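Local coordinates for aminopentol aminotransferase (Sphingopyxis macrogoltabida, PDB 6HBS), which transfers the amino group of aminopentol (hydrolysed fumonisin B1) to pyruvate, using pyridoxal 5'-phosphate as cofactor, at residues 114-119 with 287-292; 135-140 with 166-171; 326-331 with 395-400. All blocks are in the same frame, centred on the assembly; numbering follows the deposited sequence.

Interactions 1 and 2 belong to opposite edges of one seven-stranded sheet: 111-115, which leads into interaction 1, and 167-170, in interaction 2, are its outermost strands within the chain. Helix 118-133 links them, starting at the cofactor phosphate and ending just before strand 137-141. Their centres are about 26 Å apart. Interaction 1 reaches two cofactors, binding one phosphate through 118-119 and the phosphate associated with the second subunit through Ser287. Interaction 2 makes no cofactor contact, although the side chain of Cys140 is about 10 Å from a bound pyridoxal phosphate. Interaction 3, a helix pair across the chain's centre from interaction 1, lies away from these sites, its centre about 43 Å from each of the others.

Interaction 1. Residues 114-119 with 287-292; sequences FCKNGS and SFWFSA. With PLP (pyridoxal-5'-phosphate), chain C; PLP (pyridoxal-5'-phosphate), chain E.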
loop_
_atom_site.group_PDB
_atom_site.type_symbol
_atom_site.label_atom_id
_atom_site.label_comp_id
_atom_site.label_asym_id
_atom_site.label_seq_id
_atom_site.Cartn_x
_atom_site.Cartn_y
_atom_site.Cartn_z
ATOM N N PHE A 114 -4.775 -10.396 -1.950
ATOM C CA PHE A 114 -4.678 -9.389 -0.912
ATOM C C PHE A 114 -3.507 -8.476 -1.224
ATOM O O PHE A 114 -2.432 -8.951 -1.665
ATOM C CB PHE A 114 -4.582 -10.037 0.478
ATOM C CG PHE A 114 -5.803 -10.866 0.795
ATOM C CD1 PHE A 114 -7.028 -10.257 0.986
ATOM C CD2 PHE A 114 -5.748 -12.250 0.798
ATOM C CE1 PHE A 114 -8.174 -11.012 1.175
ATOM C CE2 PHE A 114 -6.903 -13.002 0.956
ATOM C CZ PHE A 114 -8.110 -12.384 1.134
ATOM N N CYS A 115 -3.719 -7.185 -0.950
ATOM C CA CYS A 115 -2.750 -6.101 -1.164
ATOM C C CYS A 115 -2.892 -5.083 -0.023
ATOM O O CYS A 115 -3.448 -5.421 1.031
ATOM C CB CYS A 115 -2.966 -5.482 -2.543
ATOM S SG CYS A 115 -4.717 -5.126 -2.864
ATOM N N LYS A 116 -2.341 -3.873 -0.179
ATOM C CA LYS A 116 -2.404 -2.899 0.902
ATOM C C LYS A 116 -3.471 -1.837 0.640
ATOM O O LYS A 116 -4.334 -1.634 1.477
ATOM C CB LYS A 116 -1.054 -2.223 1.136
ATOM C CG LYS A 116 -0.042 -3.078 1.877
ATOM C CD LYS A 116 -0.394 -3.408 3.323
ATOM C CE LYS A 116 -0.821 -4.842 3.498
ATOM N NZ LYS A 116 -0.854 -5.215 4.917
ATOM N N ASN A 117 -3.316 -1.112 -0.470
ATOM C CA ASN A 117 -4.111 0.039 -0.808
ATOM C C ASN A 117 -5.287 -0.412 -1.676
ATOM O O ASN A 117 -5.141 -1.357 -2.449
ATOM C CB ASN A 117 -3.338 1.078 -1.618
ATOM C CG ASN A 117 -2.064 1.582 -0.968
ATOM O OD1 ASN A 117 -2.078 2.046 0.170
ATOM N ND2 ASN A 117 -0.959 1.584 -1.719
ATOM N N GLY A 118 -6.417 0.307 -1.600
ATOM C CA GLY A 118 -7.490 0.080 -2.520
ATOM C C GLY A 118 -7.067 0.317 -3.970
ATOM O O GLY A 118 -7.524 -0.401 -4.864
ATOM N N SER A 119 -6.150 1.272 -4.162
ATOM C CA SER A 119 -5.552 1.602 -5.460
ATOM C C SER A 119 -4.792 0.387 -6.039
ATOM O O SER A 119 -4.714 0.245 -7.241
ATOM C CB SER A 119 -4.662 2.825 -5.342
ATOM O OG SER A 119 -5.414 3.994 -5.004
ATOM N N SER A 287 5.947 -5.838 -0.628
ATOM C CA SER A 287 6.645 -6.232 0.602
ATOM C C SER A 287 5.667 -6.595 1.728
ATOM O O SER A 287 5.975 -7.459 2.541
ATOM C CB SER A 287 7.515 -5.089 1.081
ATOM O OG SER A 287 8.427 -4.743 0.071
ATOM N N PHE A 288 4.584 -5.823 1.834
ATOM C CA PHE A 288 3.739 -5.856 2.998
ATOM C C PHE A 288 2.441 -6.613 2.714
ATOM O O PHE A 288 1.587 -6.716 3.590
ATOM C CB PHE A 288 3.458 -4.442 3.496
ATOM C CG PHE A 288 4.672 -3.679 3.957
ATOM C CD1 PHE A 288 5.493 -4.173 4.963
ATOM C CD2 PHE A 288 4.989 -2.455 3.402
ATOM C CE1 PHE A 288 6.628 -3.468 5.365
ATOM C CE2 PHE A 288 6.106 -1.737 3.826
ATOM C CZ PHE A 288 6.935 -2.250 4.801
ATOM N N TRP A 289 2.287 -7.136 1.493
ATOM C CA TRP A 289 0.999 -7.716 1.057
ATOM C C TRP A 289 0.693 -9.038 1.756
ATOM O O TRP A 289 -0.456 -9.486 1.692
ATOM C CB TRP A 289 0.952 -7.886 -0.471
ATOM C CG TRP A 289 0.910 -6.601 -1.253
ATOM C CD1 TRP A 289 1.275 -5.347 -0.839
ATOM C CD2 TRP A 289 0.482 -6.448 -2.625
ATOM N NE1 TRP A 289 1.071 -4.432 -1.847
ATOM C CE2 TRP A 289 0.608 -5.081 -2.955
ATOM C CE3 TRP A 289 -0.008 -7.328 -3.589
ATOM C CZ2 TRP A 289 0.309 -4.589 -4.234
ATOM C CZ3 TRP A 289 -0.312 -6.842 -4.849
ATOM C CH2 TRP A 289 -0.190 -5.485 -5.144
ATOM N N PHE A 290 1.708 -9.686 2.353
ATOM C CA PHE A 290 1.583 -11.022 2.909
ATOM C C PHE A 290 1.604 -10.979 4.445
ATOM O O PHE A 290 1.677 -12.033 5.084
ATOM C CB PHE A 290 2.663 -11.939 2.315
ATOM C CG PHE A 290 2.627 -11.912 0.804
ATOM C CD1 PHE A 290 1.599 -12.530 0.128
ATOM C CD2 PHE A 290 3.510 -11.135 0.086
ATOM C CE1 PHE A 290 1.497 -12.434 -1.253
ATOM C CE2 PHE A 290 3.422 -11.057 -1.294
ATOM C CZ PHE A 290 2.420 -11.713 -1.962
ATOM N N SER A 291 1.492 -9.779 5.024
ATOM C CA SER A 291 1.565 -9.605 6.470
ATOM C C SER A 291 0.308 -10.176 7.157
ATOM O O SER A 291 -0.826 -9.898 6.752
ATOM C CB SER A 291 1.768 -8.161 6.821
ATOM O OG SER A 291 2.941 -7.666 6.210
ATOM N N ALA A 292 0.536 -10.949 8.238
ATOM C CA ALA A 292 -0.481 -11.727 8.905
ATOM C C ALA A 292 -1.376 -10.893 9.834
ATOM O O ALA A 292 -2.544 -11.229 9.966
ATOM C CB ALA A 292 0.174 -12.841 9.691
HETATM N N1 PLP C . -11.771 3.175 -4.963
HETATM C C2 PLP C . -12.703 3.858 -4.264
HETATM C C2A PLP C . -14.163 3.824 -4.651
HETATM C C3 PLP C . -12.299 4.587 -3.065
HETATM O O3 PLP C . -13.205 5.270 -2.335
HETATM C C4 PLP C . -10.877 4.565 -2.653
HETATM C C4A PLP C . -10.503 5.304 -1.418
HETATM C C5 PLP C . -9.939 3.826 -3.551
HETATM C C6 PLP C . -10.458 3.148 -4.648
HETATM C C5A PLP C . -8.440 3.731 -3.274
HETATM O O4P PLP C . -8.174 3.161 -1.966
HETATM P P PLP C . -6.810 3.678 -1.283
HETATM O O1P PLP C . -6.967 5.088 -0.933
HETATM O O2P PLP C . -5.766 3.516 -2.351
HETATM O O3P PLP C . -6.722 2.743 -0.097
HETATM N N1 PLP E . 12.173 -0.676 -5.017
HETATM C C2 PLP E . 13.018 -1.679 -4.665
HETATM C C2A PLP E . 14.512 -1.525 -4.886
HETATM C C3 PLP E . 12.530 -2.914 -4.037
HETATM O O3 PLP E . 13.395 -3.911 -3.692
HETATM C C4 PLP E . 11.088 -3.064 -3.763
HETATM C C4A PLP E . 10.603 -4.311 -3.089
HETATM C C5 PLP E . 10.248 -1.908 -4.219
HETATM C C6 PLP E . 10.837 -0.788 -4.810
HETATM C C5A PLP E . 8.760 -1.922 -4.044
HETATM O O4P PLP E . 8.379 -2.059 -2.681
HETATM P P PLP E . 6.964 -2.788 -2.391
HETATM O O1P PLP E . 6.781 -2.486 -0.906
HETATM O O2P PLP E . 5.931 -2.113 -3.305
HETATM O O3P PLP E . 7.095 -4.242 -2.655
HETATM O O HOH W 1 -2.559 -7.933 2.473
HETATM O O HOH W 2 -1.792 -7.887 5.129
#
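Cys115 and Trp289 bring the two backbones to within 4.6 Å, CA to CA, where strand 111-115 ends beside a type I turn running from Phe288 to Ser291. A water bridges the two backbones, donating to both Cys115 O and Trp289 O. The indole lies against the strand end. Cys115 CB sits over the middle of its six-membered ring, 3.4 Å from the centroid and only 6° off the normal, a CH-pi contact. The backbone N of Lys116 covers the same face nearer the rim, and Lys116 CG comes to 3.8 Å from Trp289 CD1. Beyond the strand, the chain turns into helix 118-133, the phosphate-binding helix start of this class-III aminotransferase. Gly118 N and Ser119 N donate to O3P and O2P of this subunit's cofactor, and Ser119 OG adds a 2.7 Å bond to O2P. Ser287, just before the turn, donates from N to O3P of the cofactor in the second subunit's site, at 2.8 Å; the turn itself reaches that subunit through Trp289 NE1, bonded to its Asn117 OD1. The Lys116 chain, bent at chi2 (-66°) and chi3 (107°), crosses Phe288 at about a right angle and passes CE 3.1 Å from Phe288 O. Its NZ is held by Pro265 O and by a second water, which donates to Ser291 O.

Interaction 2. Residues 135-140 with 166-171; sequences RKTILC and HVAYYT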
loop_
_atom_site.group_PDB
_atom_site.type_symbol
_atom_site.label_atom_id
_atom_site.label_comp_id
_atom_site.label_asym_id
_atom_site.label_seq_id
_atom_site.Cartn_x
_atom_site.Cartn_y
_atom_site.Cartn_z
ATOM N N ARG A 135 -7.161 -7.001 -24.821
ATOM C CA ARG A 135 -7.643 -5.709 -25.310
ATOM C C ARG A 135 -7.122 -4.585 -24.418
ATOM O O ARG A 135 -6.558 -4.824 -23.324
ATOM C CB ARG A 135 -9.170 -5.647 -25.330
ATOM C CG ARG A 135 -9.800 -6.724 -26.194
ATOM C CD ARG A 135 -11.259 -6.867 -25.830
ATOM N NE ARG A 135 -11.868 -8.063 -26.381
ATOM C CZ ARG A 135 -12.992 -8.601 -25.947
ATOM N NH1 ARG A 135 -13.393 -9.744 -26.472
ATOM N NH2 ARG A 135 -13.710 -8.006 -25.003
ATOM N N LYS A 136 -7.313 -3.349 -24.875
ATOM C CA LYS A 136 -6.659 -2.226 -24.242
ATOM C C LYS A 136 -7.607 -1.368 -23.393
ATOM O O LYS A 136 -7.137 -0.781 -22.397
ATOM C CB LYS A 136 -6.005 -1.338 -25.296
ATOM C CG LYS A 136 -4.869 -1.994 -26.057
ATOM C CD LYS A 136 -4.238 -1.046 -27.019
ATOM C CE LYS A 136 -3.101 -1.658 -27.798
ATOM N NZ LYS A 136 -2.523 -0.655 -28.721
ATOM N N THR A 137 -8.884 -1.229 -23.799
ATOM C CA THR A 137 -9.679 -0.099 -23.314
ATOM C C THR A 137 -10.347 -0.440 -21.977
ATOM O O THR A 137 -11.061 -1.434 -21.830
ATOM C CB THR A 137 -10.692 0.418 -24.353
ATOM O OG1 THR A 137 -9.978 0.805 -25.538
ATOM C CG2 THR A 137 -11.462 1.609 -23.819
ATOM N N ILE A 138 -10.136 0.452 -21.017
ATOM C CA ILE A 138 -10.800 0.385 -19.714
ATOM C C ILE A 138 -11.871 1.486 -19.663
ATOM O O ILE A 138 -11.564 2.650 -19.867
ATOM C CB ILE A 138 -9.762 0.539 -18.582
ATOM C CG1 ILE A 138 -8.739 -0.595 -18.624
ATOM C CG2 ILE A 138 -10.449 0.634 -17.233
ATOM C CD1 ILE A 138 -9.247 -1.939 -18.195
ATOM N N LEU A 139 -13.120 1.102 -19.408
ATOM C CA LEU A 139 -14.205 2.104 -19.327
ATOM C C LEU A 139 -14.455 2.509 -17.869
ATOM O O LEU A 139 -14.785 1.650 -17.046
ATOM C CB LEU A 139 -15.476 1.523 -19.942
ATOM C CG LEU A 139 -15.402 1.214 -21.443
ATOM C CD1 LEU A 139 -16.742 0.713 -21.967
ATOM C CD2 LEU A 139 -14.885 2.405 -22.216
ATOM N N CYS A 140 -14.378 3.811 -17.584
ATOM C CA CYS A 140 -14.691 4.342 -16.248
ATOM C C CYS A 140 -15.719 5.473 -16.406
ATOM O O CYS A 140 -15.837 6.069 -17.479
ATOM C CB CYS A 140 -13.433 4.860 -15.555
ATOM S SG CYS A 140 -12.192 3.554 -15.329
ATOM N N HIS A 166 -5.586 4.726 -22.870
ATOM C CA HIS A 166 -6.504 3.615 -23.119
ATOM C C HIS A 166 -7.512 3.474 -21.969
ATOM O O HIS A 166 -7.968 2.396 -21.696
ATOM C CB HIS A 166 -5.725 2.317 -23.398
ATOM C CG HIS A 166 -5.052 2.349 -24.729
ATOM N ND1 HIS A 166 -5.782 2.482 -25.909
ATOM C CD2 HIS A 166 -3.747 2.351 -25.076
ATOM C CE1 HIS A 166 -4.929 2.527 -26.933
ATOM N NE2 HIS A 166 -3.679 2.464 -26.449
ATOM N N VAL A 167 -7.857 4.587 -21.334
ATOM C CA VAL A 167 -9.012 4.696 -20.446
ATOM C C VAL A 167 -10.017 5.590 -21.168
ATOM O O VAL A 167 -9.636 6.651 -21.616
ATOM C CB VAL A 167 -8.643 5.318 -19.084
ATOM C CG1 VAL A 167 -9.844 5.371 -18.138
ATOM C CG2 VAL A 167 -7.452 4.585 -18.469
ATOM N N ALA A 168 -11.252 5.129 -21.282
ATOM C CA ALA A 168 -12.325 5.911 -21.893
ATOM C C ALA A 168 -13.490 6.009 -20.906
ATOM O O ALA A 168 -13.568 5.229 -19.978
ATOM C CB ALA A 168 -12.756 5.303 -23.210
ATOM N N TYR A 169 -14.413 6.945 -21.164
ATOM C CA TYR A 169 -15.339 7.391 -20.122
ATOM C C TYR A 169 -16.771 7.287 -20.625
ATOM O O TYR A 169 -17.033 7.380 -21.853
ATOM C CB TYR A 169 -14.956 8.784 -19.642
ATOM C CG TYR A 169 -13.550 8.869 -19.095
ATOM C CD1 TYR A 169 -13.236 8.425 -17.817
ATOM C CD2 TYR A 169 -12.515 9.336 -19.888
ATOM C CE1 TYR A 169 -11.933 8.480 -17.335
ATOM C CE2 TYR A 169 -11.208 9.384 -19.429
ATOM C CZ TYR A 169 -10.916 8.968 -18.143
ATOM O OH TYR A 169 -9.621 9.015 -17.709
ATOM N N TYR A 170 -17.674 7.050 -19.669
ATOM C CA TYR A 170 -19.113 7.075 -19.864
ATOM C C TYR A 170 -19.714 7.902 -18.716
ATOM O O TYR A 170 -19.031 8.193 -17.736
ATOM C CB TYR A 170 -19.697 5.658 -19.915
ATOM C CG TYR A 170 -19.530 4.875 -18.628
ATOM C CD1 TYR A 170 -18.403 4.100 -18.376
ATOM C CD2 TYR A 170 -20.478 4.947 -17.632
ATOM C CE1 TYR A 170 -18.244 3.408 -17.182
ATOM C CE2 TYR A 170 -20.347 4.257 -16.438
ATOM C CZ TYR A 170 -19.223 3.486 -16.202
ATOM O OH TYR A 170 -19.101 2.851 -14.980
ATOM N N THR A 171 -20.988 8.277 -18.847
ATOM C CA THR A 171 -21.732 8.993 -17.762
ATOM C C THR A 171 -22.349 7.970 -16.814
ATOM O O THR A 171 -23.097 7.094 -17.228
ATOM C CB THR A 171 -22.827 9.901 -18.337
ATOM O OG1 THR A 171 -22.119 10.784 -19.188
ATOM C CG2 THR A 171 -23.595 10.674 -17.284
HETATM O O HOH W 3 -8.476 3.017 -26.166
#
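Strands 137-140 and 167-170 pair in parallel, Ile138 with Val167, Leu139 with Ala168 and Cys140 with Tyr169, at one edge of the large mixed sheet of the fold-type I aminotransferase domain. The N-to-C directions of the two short strand segments differ by 31°, and the backbone bonding between them is regular. Four backbone hydrogen bonds alternate along the pair: Ile138 N to His166 O (3.0 Å), Ala168 N to Ile138 O, Cys140 N to Ala168 O, and Tyr170 N to Cys140 O. The last is the most bent, with 150° at the hydrogen. CA-H groups approach the same carbonyls, Tyr169 CA lying 3.0 Å from Cys140 O. On the face carrying Leu139 and Ala168, Leu139 CD2 touches Ala168 CB at 3.7 Å, and helix 175-184 packs over Leu139. The other face has Cys140 SG against Val167 CG1 at 4.1 Å, while Ile138 meets helix 118-133. Tyr170 CG stands between its backbone N and carbonyl carbon (chi1 63°); the ring presents its edge to Leu139 O, and its hydroxyl bonds to Phe193 O. Just before the strands, the extended chain of Lys136 lays CD over one face of the His166 imidazole, 3.7 Å from the centroid. A water in the plane of that ring, 2.8 Å from His166 ND1, donates to Thr137 OG1, which also bonds to Asp188.

Interaction 3. Residues 326-331 with 395-400; sequences EAQSQR and ATDRAF
Gln328 and Phe400 form the close-packed part of this contact, while Arg331 and Asp397 meet on its more exposed flank. From helix 310-332, Gln328 reaches across with its chain extended beyond CG (chi2 177°). Its OE1 comes 2.8 Å from Thr396 OG1, and the two side chains cross at about a right angle. Leu393 O lies within reach of the same hydroxyl, so its proton is not assigned, but that carbonyl does accept from Gln328 NE2. The OE1 atom also lies in the plane of the Phe400 ring, at its edge, 3.5 Å from CE2. Ser329 CA covers one face of this ring, and Gln328 CB packs 3.8 Å from Phe400 CE2. The axes of the 326-331 and 395-400 segments run nearly parallel, 22° apart and 10.3 Å at closest, and the contact joins helices 310-332 and 386-405 of this class-III aminotransferase. Trp361 of helix 356-367 and the ring of His332 also meet the Phe400 ring. On the more open side Arg331 is exposed and Asp397 partly so, and the contact is a salt bridge. Arg331, bent at chi3, brings its NH2 within 2.8 Å of Asp397 OD1, and the bond is nearly straight (172° at the hydrogen). The carboxylate oxygen lies in the guanidinium plane and receives the N-H through its syn lone pair, with the two flat groups nearly coplanar.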
loop_
_atom_site.group_PDB
_atom_site.type_symbol
_atom_site.label_atom_id
_atom_site.label_comp_id
_atom_site.label_asym_id
_atom_site.label_seq_id
_atom_site.Cartn_x
_atom_site.Cartn_y
_atom_site.Cartn_z
ATOM N N GLU A 326 -33.676 16.497 8.571
ATOM C CA GLU A 326 -34.785 16.928 7.737
ATOM C C GLU A 326 -35.672 17.857 8.581
ATOM O O GLU A 326 -35.995 19.013 8.164
ATOM C CB GLU A 326 -35.505 15.689 7.201
ATOM C CG GLU A 326 -36.853 15.968 6.555
ATOM C CD GLU A 326 -36.775 16.843 5.323
ATOM O OE1 GLU A 326 -37.700 17.698 5.120
ATOM O OE2 GLU A 326 -35.760 16.728 4.613
ATOM N N ALA A 327 -36.015 17.392 9.784
ATOM C CA ALA A 327 -36.951 18.151 10.678
ATOM C C ALA A 327 -36.303 19.490 11.049
ATOM O O ALA A 327 -36.915 20.558 10.922
ATOM C CB ALA A 327 -37.341 17.331 11.890
ATOM N N GLN A 328 -35.014 19.471 11.408
ATOM C CA GLN A 328 -34.337 20.717 11.803
ATOM C C GLN A 328 -34.232 21.710 10.649
ATOM O O GLN A 328 -34.367 22.901 10.885
ATOM C CB GLN A 328 -32.923 20.446 12.314
ATOM C CG GLN A 328 -32.897 19.841 13.696
ATOM C CD GLN A 328 -31.489 19.521 14.147
ATOM O OE1 GLN A 328 -30.499 19.774 13.449
ATOM N NE2 GLN A 328 -31.404 19.018 15.356
ATOM N N SER A 329 -33.976 21.216 9.432
ATOM C CA SER A 329 -33.839 22.055 8.232
ATOM C C SER A 329 -35.152 22.789 7.920
ATOM O O SER A 329 -35.132 23.964 7.657
ATOM C CB SER A 329 -33.352 21.276 7.034
ATOM O OG SER A 329 -34.369 20.447 6.495
ATOM N N GLN A 330 -36.284 22.081 7.957
ATOM C CA GLN A 330 -37.596 22.705 7.774
ATOM C C GLN A 330 -37.831 23.795 8.839
ATOM O O GLN A 330 -38.300 24.882 8.505
ATOM C CB GLN A 330 -38.682 21.630 7.773
ATOM C CG GLN A 330 -38.812 20.903 6.441
ATOM C CD GLN A 330 -40.215 20.396 6.195
ATOM O OE1 GLN A 330 -41.178 21.179 6.192
ATOM N NE2 GLN A 330 -40.351 19.088 5.959
ATOM N N ARG A 331 -37.463 23.516 10.098
ATOM C CA ARG A 331 -37.715 24.377 11.255
ATOM C C ARG A 331 -36.934 25.695 11.144
ATOM O O ARG A 331 -37.404 26.740 11.584
ATOM C CB ARG A 331 -37.351 23.628 12.546
ATOM C CG ARG A 331 -37.720 24.365 13.825
ATOM C CD ARG A 331 -37.393 23.586 15.091
ATOM N NE ARG A 331 -36.017 23.798 15.532
ATOM C CZ ARG A 331 -35.549 24.936 16.050
ATOM N NH1 ARG A 331 -36.330 26.001 16.145
ATOM N NH2 ARG A 331 -34.298 25.007 16.471
ATOM N N ALA A 395 -26.033 19.518 18.455
ATOM C CA ALA A 395 -24.955 20.296 17.846
ATOM C C ALA A 395 -25.401 20.886 16.509
ATOM O O ALA A 395 -25.109 22.043 16.205
ATOM C CB ALA A 395 -23.732 19.432 17.665
ATOM N N THR A 396 -26.107 20.073 15.723
ATOM C CA THR A 396 -26.522 20.488 14.389
ATOM C C THR A 396 -27.590 21.585 14.496
ATOM O O THR A 396 -27.655 22.481 13.660
ATOM C CB THR A 396 -26.998 19.314 13.532
ATOM O OG1 THR A 396 -28.082 18.621 14.136
ATOM C CG2 THR A 396 -25.873 18.346 13.230
ATOM N N ASP A 397 -28.403 21.513 15.544
ATOM C CA ASP A 397 -29.444 22.526 15.794
ATOM C C ASP A 397 -28.775 23.879 16.013
ATOM O O ASP A 397 -29.128 24.869 15.348
ATOM C CB ASP A 397 -30.323 22.145 16.985
ATOM C CG ASP A 397 -31.530 23.069 17.094
ATOM O OD1 ASP A 397 -32.447 22.934 16.250
ATOM O OD2 ASP A 397 -31.494 23.968 17.953
ATOM N N ARG A 398 -27.780 23.905 16.921
ATOM C CA ARG A 398 -27.022 25.121 17.185
ATOM C C ARG A 398 -26.305 25.608 15.920
ATOM O O ARG A 398 -26.053 26.806 15.755
ATOM C CB ARG A 398 -26.060 24.893 18.357
ATOM C CG ARG A 398 -26.812 24.727 19.670
ATOM C CD ARG A 398 -25.975 24.837 20.925
ATOM N NE ARG A 398 -24.953 23.809 20.980
ATOM C CZ ARG A 398 -25.153 22.552 21.362
ATOM N NH1 ARG A 398 -26.335 22.194 21.841
ATOM N NH2 ARG A 398 -24.174 21.662 21.241
ATOM N N ALA A 399 -25.932 24.677 15.037
ATOM C CA ALA A 399 -25.175 25.019 13.862
ATOM C C ALA A 399 -26.077 25.738 12.856
ATOM O O ALA A 399 -25.657 26.710 12.234
ATOM C CB ALA A 399 -24.522 23.776 13.279
ATOM N N PHE A 400 -27.297 25.229 12.671
ATOM C CA PHE A 400 -28.312 25.902 11.848
ATOM C C PHE A 400 -28.536 27.334 12.355
ATOM O O PHE A 400 -28.524 28.270 11.544
ATOM C CB PHE A 400 -29.625 25.114 11.826
ATOM C CG PHE A 400 -29.648 23.920 10.903
ATOM C CD1 PHE A 400 -29.602 24.077 9.527
ATOM C CD2 PHE A 400 -29.766 22.640 11.402
ATOM C CE1 PHE A 400 -29.603 22.969 8.689
ATOM C CE2 PHE A 400 -29.786 21.539 10.563
ATOM C CZ PHE A 400 -29.689 21.704 9.209
HETATM O O HOH W 4 -35.331 21.425 15.668
#